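Local coordinates for protein acylphosphatase (Bacillus subtilis, PDB 3BR8) that catalyses the hydrolysis of acyl phosphates, splitting the carboxyl-phosphate bond with water to give a carboxylate and phosphate, at residues Tyr4-Asp9 with Ser55-Val60; Arg28-Trp33 with Glu50-Ser55; Gln13-Arg18 with Asn62-Ser67. All blocks are in the same frame, centred on the assembly; numbering follows the deposited sequence.

Interaction 1. Residues Tyr4-Asp9 with Ser55-Val60; sequences YRIIVD and SFVEAV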
loop_
_atom_site.group_PDB
_atom_site.type_symbol
_atom_site.label_atom_id
_atom_site.label_comp_id
_atom_site.label_asym_id
_atom_site.label_seq_id
_atom_site.Cartn_x
_atom_site.Cartn_y
_atom_site.Cartn_z
ATOM N N TYR A 4 -7.111 1.666 5.374
ATOM C CA TYR A 4 -7.111 0.384 4.674
ATOM C C TYR A 4 -5.905 -0.451 5.073
ATOM O O TYR A 4 -4.781 0.050 5.133
ATOM C CB TYR A 4 -7.056 0.572 3.154
ATOM C CG TYR A 4 -8.315 1.012 2.450
ATOM C CD1 TYR A 4 -8.268 1.336 1.104
ATOM C CD2 TYR A 4 -9.545 1.092 3.109
ATOM C CE1 TYR A 4 -9.388 1.734 0.427
ATOM C CE2 TYR A 4 -10.689 1.491 2.431
ATOM C CZ TYR A 4 -10.597 1.815 1.089
ATOM O OH TYR A 4 -11.721 2.216 0.412
ATOM N N ARG A 5 -6.160 -1.733 5.299
ATOM C CA ARG A 5 -5.122 -2.753 5.383
ATOM C C ARG A 5 -5.140 -3.543 4.084
ATOM O O ARG A 5 -6.119 -4.233 3.785
ATOM C CB ARG A 5 -5.388 -3.683 6.559
ATOM C CG ARG A 5 -5.224 -3.030 7.889
ATOM C CD ARG A 5 -5.511 -4.049 8.946
ATOM N NE ARG A 5 -5.384 -3.505 10.286
ATOM C CZ ARG A 5 -5.554 -4.230 11.387
ATOM N NH1 ARG A 5 -5.862 -5.521 11.296
ATOM N NH2 ARG A 5 -5.425 -3.666 12.578
ATOM N N ILE A 6 -4.064 -3.436 3.314
ATOM C CA ILE A 6 -3.969 -4.032 1.985
ATOM C C ILE A 6 -2.864 -5.081 1.987
ATOM O O ILE A 6 -1.753 -4.798 2.433
ATOM C CB ILE A 6 -3.674 -2.938 0.915
ATOM C CG1 ILE A 6 -4.725 -1.813 0.968
ATOM C CG2 ILE A 6 -3.552 -3.546 -0.483
ATOM C CD1 ILE A 6 -4.272 -0.506 0.323
ATOM N N ILE A 7 -3.178 -6.287 1.514
ATOM C CA ILE A 7 -2.155 -7.314 1.316
ATOM C C ILE A 7 -2.102 -7.636 -0.171
ATOM O O ILE A 7 -3.133 -7.948 -0.792
ATOM C CB ILE A 7 -2.429 -8.596 2.134
ATOM C CG1 ILE A 7 -2.452 -8.284 3.638
ATOM C CG2 ILE A 7 -1.367 -9.655 1.833
ATOM C CD1 ILE A 7 -2.869 -9.441 4.546
ATOM N N VAL A 8 -0.901 -7.527 -0.738
ATOM C CA VAL A 8 -0.686 -7.749 -2.157
ATOM C C VAL A 8 0.100 -9.040 -2.354
ATOM O O VAL A 8 1.087 -9.286 -1.646
ATOM C CB VAL A 8 0.127 -6.580 -2.772
ATOM C CG1 VAL A 8 0.148 -6.668 -4.286
ATOM C CG2 VAL A 8 -0.440 -5.220 -2.327
ATOM N N ASP A 9 -0.330 -9.857 -3.312
ATOM C CA ASP A 9 0.406 -11.058 -3.656
ATOM C C ASP A 9 0.708 -11.100 -5.148
ATOM O O ASP A 9 0.095 -10.374 -5.938
ATOM C CB ASP A 9 -0.365 -12.311 -3.220
ATOM C CG ASP A 9 0.519 -13.546 -3.119
ATOM O OD1 ASP A 9 1.766 -13.440 -3.133
ATOM O OD2 ASP A 9 -0.052 -14.646 -3.023
ATOM N N SER A 55 -8.428 5.509 -5.224
ATOM C CA SER A 55 -7.530 5.653 -6.362
ATOM C C SER A 55 -6.161 5.015 -6.091
ATOM O O SER A 55 -5.558 4.445 -7.002
ATOM C CB SER A 55 -7.412 7.124 -6.790
ATOM O OG SER A 55 -6.886 7.950 -5.767
ATOM N N PHE A 56 -5.689 5.076 -4.845
ATOM C CA PHE A 56 -4.451 4.385 -4.449
ATOM C C PHE A 56 -4.523 2.874 -4.687
ATOM O O PHE A 56 -3.581 2.292 -5.239
ATOM C CB PHE A 56 -4.186 4.693 -2.979
ATOM C CG PHE A 56 -2.991 3.992 -2.369
ATOM C CD1 PHE A 56 -1.688 4.340 -2.714
ATOM C CD2 PHE A 56 -3.177 3.061 -1.347
ATOM C CE1 PHE A 56 -0.607 3.724 -2.089
ATOM C CE2 PHE A 56 -2.095 2.447 -0.719
ATOM C CZ PHE A 56 -0.806 2.786 -1.085
ATOM N N VAL A 57 -5.623 2.241 -4.279
ATOM C CA VAL A 57 -5.790 0.804 -4.492
ATOM C C VAL A 57 -5.662 0.450 -5.978
ATOM O O VAL A 57 -4.999 -0.531 -6.345
ATOM C CB VAL A 57 -7.140 0.311 -3.908
ATOM C CG1 VAL A 57 -7.474 -1.102 -4.380
ATOM C CG2 VAL A 57 -7.089 0.349 -2.397
ATOM N N GLU A 58 -6.278 1.253 -6.845
ATOM C CA GLU A 58 -6.170 0.999 -8.284
ATOM C C GLU A 58 -4.747 1.159 -8.810
ATOM O O GLU A 58 -4.280 0.371 -9.632
ATOM C CB GLU A 58 -7.138 1.881 -9.067
ATOM C CG GLU A 58 -8.581 1.515 -8.816
ATOM C CD GLU A 58 -8.832 0.020 -8.985
ATOM O OE1 GLU A 58 -8.661 -0.488 -10.119
ATOM O OE2 GLU A 58 -9.199 -0.634 -7.984
ATOM N N ALA A 59 -4.046 2.172 -8.310
ATOM C CA ALA A 59 -2.650 2.387 -8.704
ATOM C C ALA A 59 -1.762 1.231 -8.259
ATOM O O ALA A 59 -0.909 0.758 -9.011
ATOM C CB ALA A 59 -2.123 3.712 -8.151
ATOM N N VAL A 60 -1.981 0.755 -7.038
ATOM C CA VAL A 60 -1.193 -0.358 -6.505
ATOM C C VAL A 60 -1.296 -1.585 -7.420
ATOM O O VAL A 60 -0.296 -2.270 -7.675
ATOM C CB VAL A 60 -1.596 -0.690 -5.033
ATOM C CG1 VAL A 60 -1.007 -2.035 -4.560
ATOM C CG2 VAL A 60 -1.155 0.440 -4.092
#
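Tyr4, Ile6 and Val8 send their side chains from strand 4-9 onto Phe56, Val57 and Val60 of helix 55-60, a worked example of how a helix is laid on a sheet through every second strand residue. Tyr4 comes first and meets the helix through CD1, which lies 3.8 Å from CG2 of Val57, with CE1 almost as near, and the two side chains cross at about a right angle. Ile6 follows and meets two helix residues at once. Its CG1 branch stands anti to the carbonyl carbon (chi1 -55°), and CD1 at the end of that branch does the touching. This one methyl sits 3.8 Å from CE2 of Phe56 and 4.0 Å from CG2 of Val57, bridging neighbouring residues of the helix. The same Val57 methyl is therefore shared between the tyrosine ring and the isoleucine. Within the helix, CG2 of Val60 lies 3.8 Å above the centre of the Phe56 ring, so one aromatic face is packed by a residue one turn further on. Val8 closes the row, its CG2 set 3.9 Å from CG1 of Val60, the two valines crossing obliquely. No hydrogen bond joins the segments; the contact is wholly apolar and largely buried. The axes of strand 4-9 and helix 55-60 run nearly parallel, 11° apart in direction and 11.1 Å from each other, so that alternate strand residues find partners along the helix. Strand 2-9 is hydrogen-bonded between strands 42-48 and 68-77, and helix 50-62 lies on one face of this sheet. Alongside it runs helix 17-27, whose Val21 and Ala25 touch Phe56 and whose Phe17 touches Val8, completing the two-helix layer of the acylphosphatase alpha/beta sandwich.

Interaction 2. Residues Arg28-Trp33 with Glu50-Ser55; sequences RKLAGW and ENALQS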
loop_
_atom_site.group_PDB
_atom_site.type_symbol
_atom_site.label_atom_id
_atom_site.label_comp_id
_atom_site.label_asym_id
_atom_site.label_seq_id
_atom_site.Cartn_x
_atom_site.Cartn_y
_atom_site.Cartn_z
ATOM N N ARG A 28 -0.617 10.774 -3.125
ATOM C CA ARG A 28 -2.006 10.806 -2.701
ATOM C C ARG A 28 -2.192 11.252 -1.252
ATOM O O ARG A 28 -3.300 11.220 -0.728
ATOM C CB ARG A 28 -2.660 9.452 -2.989
ATOM C CG ARG A 28 -2.578 9.113 -4.460
ATOM C CD ARG A 28 -3.215 7.774 -4.843
ATOM N NE ARG A 28 -2.790 7.486 -6.210
ATOM C CZ ARG A 28 -3.334 8.010 -7.307
ATOM N NH1 ARG A 28 -4.434 8.763 -7.251
ATOM N NH2 ARG A 28 -2.761 7.758 -8.484
ATOM N N LYS A 29 -1.105 11.710 -0.634
ATOM C CA LYS A 29 -1.093 12.254 0.738
ATOM C C LYS A 29 -1.677 11.284 1.773
ATOM O O LYS A 29 -2.422 11.671 2.667
ATOM C CB LYS A 29 -1.726 13.661 0.802
ATOM C CG LYS A 29 -1.034 14.655 -0.133
ATOM C CD LYS A 29 -1.634 16.066 -0.049
ATOM C CE LYS A 29 -1.042 17.004 -1.098
ATOM N NZ LYS A 29 -1.521 18.422 -0.906
ATOM N N LEU A 30 -1.315 10.015 1.628
ATOM C CA LEU A 30 -1.735 8.970 2.549
ATOM C C LEU A 30 -0.642 8.702 3.574
ATOM O O LEU A 30 0.546 8.803 3.267
ATOM C CB LEU A 30 -2.051 7.692 1.767
ATOM C CG LEU A 30 -3.138 7.826 0.703
ATOM C CD1 LEU A 30 -3.235 6.525 -0.075
ATOM C CD2 LEU A 30 -4.465 8.176 1.345
ATOM N N ALA A 31 -1.051 8.356 4.789
ATOM C CA ALA A 31 -0.101 8.023 5.853
ATOM C C ALA A 31 -0.160 6.528 6.178
ATOM O O ALA A 31 -1.180 5.878 5.966
ATOM C CB ALA A 31 -0.387 8.845 7.086
ATOM N N GLY A 32 0.939 5.980 6.675
ATOM C CA GLY A 32 1.001 4.559 6.976
ATOM C C GLY A 32 2.345 3.980 6.599
ATOM O O GLY A 32 3.383 4.630 6.787
ATOM N N TRP A 33 2.342 2.766 6.054
ATOM C CA TRP A 33 3.594 2.095 5.724
ATOM C C TRP A 33 3.405 0.975 4.708
ATOM O O TRP A 33 2.286 0.522 4.447
ATOM C CB TRP A 33 4.283 1.533 6.990
ATOM C CG TRP A 33 3.553 0.348 7.631
ATOM C CD1 TRP A 33 3.638 -0.980 7.266
ATOM C CD2 TRP A 33 2.659 0.397 8.745
ATOM N NE1 TRP A 33 2.839 -1.746 8.083
ATOM C CE2 TRP A 33 2.235 -0.931 9.004
ATOM C CE3 TRP A 33 2.180 1.431 9.555
ATOM C CZ2 TRP A 33 1.350 -1.245 10.039
ATOM C CZ3 TRP A 33 1.295 1.123 10.580
ATOM C CH2 TRP A 33 0.890 -0.208 10.814
ATOM N N GLU A 50 -11.231 9.122 1.405
ATOM C CA GLU A 50 -11.732 8.016 0.620
ATOM C C GLU A 50 -11.355 8.090 -0.873
ATOM O O GLU A 50 -11.025 7.064 -1.481
ATOM C CB GLU A 50 -13.244 7.898 0.844
ATOM C CG GLU A 50 -13.646 7.382 2.259
ATOM C CD GLU A 50 -13.717 8.463 3.377
ATOM O OE1 GLU A 50 -13.367 9.655 3.166
ATOM O OE2 GLU A 50 -14.152 8.101 4.501
ATOM N N ASN A 51 -11.374 9.283 -1.470
ATOM C CA ASN A 51 -11.012 9.391 -2.888
ATOM C C ASN A 51 -9.557 9.013 -3.173
ATOM O O ASN A 51 -9.255 8.302 -4.140
ATOM C CB ASN A 51 -11.391 10.759 -3.510
ATOM C CG ASN A 51 -10.828 11.972 -2.752
ATOM O OD1 ASN A 51 -9.910 11.859 -1.937
ATOM N ND2 ASN A 51 -11.370 13.157 -3.065
ATOM N N ALA A 52 -8.672 9.458 -2.287
ATOM C CA ALA A 52 -7.260 9.112 -2.317
ATOM C C ALA A 52 -7.024 7.615 -2.095
ATOM O O ALA A 52 -6.235 6.990 -2.810
ATOM C CB ALA A 52 -6.494 9.958 -1.284
ATOM N N LEU A 53 -7.715 7.037 -1.113
ATOM C CA LEU A 53 -7.562 5.626 -0.821
ATOM C C LEU A 53 -8.046 4.744 -1.958
ATOM O O LEU A 53 -7.389 3.763 -2.311
ATOM C CB LEU A 53 -8.308 5.245 0.463
ATOM C CG LEU A 53 -7.665 5.611 1.801
ATOM C CD1 LEU A 53 -8.635 5.325 2.929
ATOM C CD2 LEU A 53 -6.347 4.862 2.023
ATOM N N GLN A 54 -9.210 5.060 -2.522
ATOM C CA GLN A 54 -9.748 4.252 -3.612
ATOM C C GLN A 54 -8.850 4.304 -4.839
ATOM O O GLN A 54 -8.554 3.271 -5.442
ATOM C CB GLN A 54 -11.158 4.713 -3.969
ATOM C CG GLN A 54 -11.801 3.883 -5.075
ATOM C CD GLN A 54 -13.218 4.301 -5.391
ATOM O OE1 GLN A 54 -13.702 4.088 -6.507
ATOM N NE2 GLN A 54 -13.903 4.888 -4.416
ATOM N N SER A 55 -8.428 5.509 -5.224
ATOM C CA SER A 55 -7.530 5.653 -6.362
ATOM C C SER A 55 -6.161 5.015 -6.091
ATOM O O SER A 55 -5.558 4.445 -7.002
ATOM C CB SER A 55 -7.412 7.124 -6.790
ATOM O OG SER A 55 -6.886 7.950 -5.767
#
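The Arg28 guanidinium, the flat group that meets helix 50-55, has the carbonyl O of Ser55 over the centre of one face, 4.1 Å above the plane. From its rim NH1 reaches Ser55 OG at 3.0 Å, but the N-H points poorly at the oxygen (122°) and the bond is weak. The stronger polar partner is Glu24 of helix 17-27, which forms a salt bridge with NE. An extended chain from CG to NE carries the group over to the serine, and CD passes 3.7 Å from Ala52 O on the way. The serine hydroxyl also lies within hydrogen-bonding range of the carbonyls of Asn51 and Ala52, one turn or less back in its own helix.

Next to this polar edge, Ala52 CB packs 3.5 Å from the carbonyl Arg28 O. The rest is apolar: the same Ala52 CB lies 3.8 Å from CD2 of Leu30, and that leucine methyl is 3.9 Å from CD2 of Leu53, whose side chain starts out away from segment 28-33 although its tip returns to the contact. Leu30 is brought here by a Schellman motif, in which Lys29, with positive phi, ends helix 17-27 and turns the chain toward strand 31-36. An alanine in place of Arg28 would probably leave Glu24 without its salt-bridge mate, Ser55 OG without the NH1 donor and the Ser55 carbonyl without the flat group beneath it. The chemistry thus implies a division of labour: leucine and alanine methyls seal the inner part, while a charged group, anchored chiefly by Glu24, spans the two helices at the partly exposed margin.

Interaction 3. Residues Gln13-Arg18 with Asn62-Ser67; sequences QGVGFR and NGSPFS. With PO4 (phosphate ion), chain B.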
loop_
_atom_site.group_PDB
_atom_site.type_symbol
_atom_site.label_atom_id
_atom_site.label_comp_id
_atom_site.label_asym_id
_atom_site.label_seq_id
_atom_site.Cartn_x
_atom_site.Cartn_y
_atom_site.Cartn_z
ATOM N N GLN A 13 7.994 -8.780 -4.832
ATOM C CA GLN A 13 9.210 -8.454 -4.072
ATOM C C GLN A 13 10.445 -8.487 -4.965
ATOM O O GLN A 13 10.465 -9.197 -5.967
ATOM C CB GLN A 13 9.390 -9.382 -2.871
ATOM C CG GLN A 13 8.273 -9.233 -1.854
ATOM C CD GLN A 13 8.517 -9.956 -0.544
ATOM O OE1 GLN A 13 7.663 -9.944 0.347
ATOM N NE2 GLN A 13 9.683 -10.563 -0.404
ATOM N N GLY A 14 11.462 -7.709 -4.606
ATOM C CA GLY A 14 12.660 -7.587 -5.431
ATOM C C GLY A 14 12.386 -6.906 -6.756
ATOM O O GLY A 14 13.125 -7.109 -7.722
ATOM N N VAL A 15 11.327 -6.092 -6.796
ATOM C CA VAL A 15 10.906 -5.407 -8.025
ATOM C C VAL A 15 10.648 -3.912 -7.811
ATOM O O VAL A 15 9.950 -3.284 -8.608
ATOM C CB VAL A 15 9.633 -6.056 -8.661
ATOM C CG1 VAL A 15 9.960 -7.417 -9.287
ATOM C CG2 VAL A 15 8.512 -6.193 -7.625
ATOM N N GLY A 16 11.217 -3.343 -6.749
ATOM C CA GLY A 16 10.991 -1.936 -6.436
ATOM C C GLY A 16 9.545 -1.616 -6.073
ATOM O O GLY A 16 9.071 -0.483 -6.257
ATOM N N PHE A 17 8.839 -2.598 -5.519
ATOM C CA PHE A 17 7.418 -2.412 -5.188
ATOM C C PHE A 17 7.220 -1.488 -3.990
ATOM O O PHE A 17 6.296 -0.660 -3.986
ATOM C CB PHE A 17 6.737 -3.767 -4.918
ATOM C CG PHE A 17 5.252 -3.776 -5.215
ATOM C CD1 PHE A 17 4.309 -3.536 -4.220
ATOM C CD2 PHE A 17 4.804 -4.071 -6.500
ATOM C CE1 PHE A 17 2.932 -3.560 -4.532
ATOM C CE2 PHE A 17 3.460 -4.095 -6.795
ATOM C CZ PHE A 17 2.535 -3.826 -5.822
ATOM N N ARG A 18 8.063 -1.617 -2.966
ATOM C CA ARG A 18 7.913 -0.755 -1.804
ATOM C C ARG A 18 8.103 0.713 -2.175
ATOM O O ARG A 18 7.317 1.557 -1.770
ATOM C CB ARG A 18 8.835 -1.191 -0.661
ATOM C CG ARG A 18 8.469 -2.566 -0.083
ATOM C CD ARG A 18 9.540 -3.082 0.863
ATOM N NE ARG A 18 10.811 -3.243 0.159
ATOM C CZ ARG A 18 11.956 -3.598 0.736
ATOM N NH1 ARG A 18 12.013 -3.858 2.039
ATOM N NH2 ARG A 18 13.056 -3.703 -0.002
ATOM N N ASN A 62 -1.516 -1.728 -10.554
ATOM C CA ASN A 62 -0.634 -1.564 -11.717
ATOM C C ASN A 62 0.827 -1.920 -11.426
ATOM O O ASN A 62 1.575 -2.343 -12.322
ATOM C CB ASN A 62 -0.745 -0.147 -12.283
ATOM C CG ASN A 62 -2.118 0.147 -12.845
ATOM O OD1 ASN A 62 -2.759 -0.719 -13.446
ATOM N ND2 ASN A 62 -2.582 1.375 -12.652
ATOM N N GLY A 63 1.238 -1.733 -10.180
ATOM C CA GLY A 63 2.543 -2.205 -9.729
ATOM C C GLY A 63 3.737 -1.417 -10.217
ATOM O O GLY A 63 3.603 -0.391 -10.891
ATOM N N SER A 64 4.907 -1.935 -9.850
ATOM C CA SER A 64 6.211 -1.409 -10.226
ATOM C C SER A 64 6.716 -2.186 -11.446
ATOM O O SER A 64 6.160 -3.233 -11.776
ATOM C CB SER A 64 7.170 -1.619 -9.051
ATOM O OG SER A 64 7.244 -3.005 -8.725
ATOM N N PRO A 65 7.784 -1.693 -12.108
ATOM C CA PRO A 65 8.361 -2.468 -13.215
ATOM C C PRO A 65 8.736 -3.898 -12.820
ATOM O O PRO A 65 9.310 -4.130 -11.750
ATOM C CB PRO A 65 9.591 -1.645 -13.617
ATOM C CG PRO A 65 9.205 -0.234 -13.228
ATOM C CD PRO A 65 8.484 -0.406 -11.926
ATOM N N PHE A 66 8.373 -4.837 -13.695
ATOM C CA PHE A 66 8.612 -6.280 -13.529
ATOM C C PHE A 66 7.729 -6.973 -12.501
ATOM O O PHE A 66 7.790 -8.186 -12.363
ATOM C CB PHE A 66 10.098 -6.599 -13.304
ATOM C CG PHE A 66 10.972 -6.075 -14.396
ATOM C CD1 PHE A 66 11.718 -4.925 -14.200
ATOM C CD2 PHE A 66 10.985 -6.687 -15.654
ATOM C CE1 PHE A 66 12.491 -4.399 -15.231
ATOM C CE2 PHE A 66 11.756 -6.178 -16.680
ATOM C CZ PHE A 66 12.507 -5.027 -16.468
ATOM N N SER A 67 6.907 -6.207 -11.786
ATOM C CA SER A 67 5.965 -6.802 -10.842
ATOM C C SER A 67 4.761 -7.381 -11.566
ATOM O O SER A 67 4.439 -6.979 -12.685
ATOM C CB SER A 67 5.510 -5.772 -9.809
ATOM O OG SER A 67 4.552 -4.869 -10.352
HETATM P P PO4 B . 11.185 -4.533 -3.336
HETATM O O1 PO4 B . 10.011 -4.922 -4.234
HETATM O O2 PO4 B . 12.307 -4.205 -4.297
HETATM O O3 PO4 B . 11.517 -5.737 -2.469
HETATM O O4 PO4 B . 10.783 -3.289 -2.556
#
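Val15 and Phe17 face Ser64 and Ser67, with the hydroxyl of Ser64 wedged between the first two. Its OG gives a hydrogen bond of 2.7 Å to Val15 O, approaching from above the carbonyl plane, 50° out of it. Ser64 OG also lies 3.6 Å from CG2 of Val15 and 3.5 Å from CD2 of Phe17, whose CG, anti to the backbone N (chi1 -153°), is likewise near the serine. Ser67 turns its CB toward the valine's CG2 and to the edge of the Phe17 ring, while its OG donates to Ser64 O in the carbonyl plane, reinforcing the type II turn of Ser64-Ser67. CE2 of Phe17 rests 3.6 Å from CA of Gly63, where a side chain would clash with Ser67 OG.

On the other side of the 13-18 loop a phosphate ion, probably from the crystallisation liquor, is gripped by the backbone N-H groups of residues 14 to 18. The active-site Arg18 adds NE, 2.7 Å from phosphate O4 in the guanidinium plane, and Asn36 a further bond. Such an anion cradle at a helix N-terminus is the acylphosphatase active site, consistent with binding of the substrate's phosphate.

All three contacts belong to one small acylphosphatase domain, in which two helices pack on a mixed five-stranded sheet. Interactions 1 and 2 both use helix 50-62, share Ser55 and touch, their centres about 9 Å apart; Phe56 packs on Leu30 and Tyr4 on Leu53, making one continuous core. Interaction 3 lies at the other end, its centre about 13 Å from that of interaction 1 and 19 Å from that of interaction 2, which it does not touch. Along the chain interactions 1 and 3 interleave, and both enclose interaction 2. Phe17, packing on Val8 and Val60, ties the phosphate-binding loop of interaction 3 to the core between helices and sheet.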